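Local coordinates for protein probable FAD-dependent oxidoreductase PA4991 (Pseudomonas aeruginosa PAO1, PDB 5EZ7) that binds one FAD per subunit and probably works as an FAD-dependent oxidoreductase of the DAO family, its physiological substrate being unknown, at residues A359-E363 / D364-P368. Residues are numbered along the deposited sequence; the frame is centred on the assembly and turned at random.
Sequences ARLEE and DGIRP
The guanidinium of Arg367 meets Glu362 at its edge: a single carboxylate oxygen, OE1, lies in the guanidinium plane and is reached weakly by both NH1 and NH2, each 3.4 Å away, which makes this a salt bridge forked on one oxygen. The carboxylate itself is turned 52° from that plane. Glu362 starts off away from the loop, and its bend at chi2 (44°) swings OE1 back over the turn to the long, flexible arginine. Arg360 makes a different pairing. Its NH1 approaches Asp364 OD1 obliquely at 3.2 Å, a weak bond with the two planes nearly perpendicular (84°), while its NH2 makes a salt bridge, with a weak bond, to Glu363 OE1 (2.9 Å). In this salt-bridge network one arginine draws together two acids that would otherwise probably repel each other; its NH1 also pairs with Glu335, and Asp364 OD2 with Arg201. On the inner side, Leu361, buried and so suitably apolar, sets CD2 4.3 Å from Ile366 CB, and both side chains touch Arg201. The backbone closes the helix. Asp364 N bonds to Arg360 O, Ile366 N reaches back to Leu361 O at 3.0 Å, and Gly365 N makes a weak bond to Glu362 O. Gly365 has positive phi, which glycine adopts readily. This is a Schellman motif with an apolar Leu-Ile contact beneath it, ending helix 350-364 at the surface, away from the FAD site, and carrying the chain past the start of strand 201-204 in the Rossmann-type FAD-binding part of the fold, where Ile366 O bonds to Tyr31 and Arg367 O to Gln200.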
loop_
_atom_site.group_PDB
_atom_site.type_symbol
_atom_site.label_atom_id
_atom_site.label_comp_id
_atom_site.label_asym_id
_atom_site.label_seq_id
_atom_site.Cartn_x
_atom_site.Cartn_y
_atom_site.Cartn_z
ATOM N N ALA A 359 5.863 -16.165 10.940
ATOM C CA ALA A 359 5.442 -17.495 11.393
ATOM C C ALA A 359 6.060 -18.641 10.579
ATOM O O ALA A 359 6.243 -19.717 11.107
ATOM C CB ALA A 359 3.922 -17.622 11.409
ATOM N N ARG A 360 6.350 -18.429 9.301
ATOM C CA ARG A 360 7.097 -19.427 8.527
ATOM C C ARG A 360 8.505 -19.550 9.014
ATOM O O ARG A 360 9.019 -20.638 9.084
ATOM C CB ARG A 360 7.145 -19.073 7.052
ATOM C CG ARG A 360 5.793 -19.241 6.406
ATOM C CD ARG A 360 5.577 -20.613 5.790
ATOM N NE ARG A 360 5.269 -21.666 6.762
ATOM C CZ ARG A 360 5.982 -22.782 7.000
ATOM N NH1 ARG A 360 7.124 -23.074 6.350
ATOM N NH2 ARG A 360 5.539 -23.636 7.921
ATOM N N LEU A 361 9.126 -18.413 9.309
ATOM C CA LEU A 361 10.496 -18.372 9.784
ATOM C C LEU A 361 10.568 -19.025 11.149
ATOM O O LEU A 361 11.434 -19.843 11.395
ATOM C CB LEU A 361 11.006 -16.946 9.895
ATOM C CG LEU A 361 11.039 -16.115 8.616
ATOM C CD1 LEU A 361 11.506 -14.694 8.926
ATOM C CD2 LEU A 361 11.949 -16.761 7.586
ATOM N N GLU A 362 9.667 -18.606 12.015
ATOM C CA GLU A 362 9.428 -19.198 13.304
ATOM C C GLU A 362 9.195 -20.735 13.231
ATOM O O GLU A 362 9.874 -21.489 13.937
ATOM C CB GLU A 362 8.236 -18.456 13.951
ATOM C CG GLU A 362 7.613 -19.072 15.185
ATOM C CD GLU A 362 8.648 -19.577 16.184
ATOM O OE1 GLU A 362 9.647 -18.841 16.440
ATOM O OE2 GLU A 362 8.471 -20.722 16.697
ATOM N N GLU A 363 8.266 -21.206 12.396
ATOM C CA GLU A 363 8.028 -22.638 12.286
ATOM C C GLU A 363 9.254 -23.403 11.716
ATOM O O GLU A 363 9.553 -24.518 12.147
ATOM C CB GLU A 363 6.766 -22.956 11.485
ATOM C CG GLU A 363 6.510 -24.477 11.472
ATOM C CD GLU A 363 5.128 -24.922 11.017
ATOM O OE1 GLU A 363 4.327 -24.073 10.535
ATOM O OE2 GLU A 363 4.859 -26.142 11.156
ATOM N N ASP A 364 9.953 -22.790 10.764
ATOM C CA ASP A 364 11.084 -23.435 10.111
ATOM C C ASP A 364 12.376 -23.360 10.903
ATOM O O ASP A 364 13.347 -24.043 10.558
ATOM C CB ASP A 364 11.301 -22.872 8.700
ATOM C CG ASP A 364 10.370 -23.514 7.653
ATOM O OD1 ASP A 364 9.497 -24.351 8.037
ATOM O OD2 ASP A 364 10.541 -23.174 6.451
ATOM N N GLY A 365 12.379 -22.561 11.973
ATOM C CA GLY A 365 13.510 -22.460 12.864
ATOM C C GLY A 365 14.613 -21.561 12.345
ATOM O O GLY A 365 15.731 -21.722 12.739
ATOM N N ILE A 366 14.307 -20.586 11.502
ATOM C CA ILE A 366 15.342 -19.702 10.937
ATOM C C ILE A 366 15.656 -18.591 11.949
ATOM O O ILE A 366 14.772 -17.874 12.305
ATOM C CB ILE A 366 14.881 -19.133 9.565
ATOM C CG1 ILE A 366 14.597 -20.249 8.548
ATOM C CG2 ILE A 366 15.865 -18.129 9.002
ATOM C CD1 ILE A 366 15.791 -21.127 8.184
ATOM N N ARG A 367 16.907 -18.465 12.395
ATOM C CA ARG A 367 17.330 -17.415 13.339
ATOM C C ARG A 367 18.374 -16.480 12.768
ATOM O O ARG A 367 19.048 -16.819 11.812
ATOM C CB ARG A 367 17.929 -18.015 14.606
ATOM C CG ARG A 367 17.063 -19.046 15.303
ATOM C CD ARG A 367 15.808 -18.483 15.969
ATOM N NE ARG A 367 14.770 -19.526 16.023
ATOM C CZ ARG A 367 13.453 -19.334 16.227
ATOM N NH1 ARG A 367 12.626 -20.382 16.231
ATOM N NH2 ARG A 367 12.941 -18.124 16.451
ATOM N N PRO A 368 18.540 -15.290 13.377
ATOM C CA PRO A 368 19.595 -14.405 12.883
ATOM C C PRO A 368 20.946 -15.060 13.010
ATOM O O PRO A 368 21.214 -15.639 14.036
ATOM C CB PRO A 368 19.500 -13.185 13.818
ATOM C CG PRO A 368 18.065 -13.145 14.224
ATOM C CD PRO A 368 17.690 -14.599 14.372
#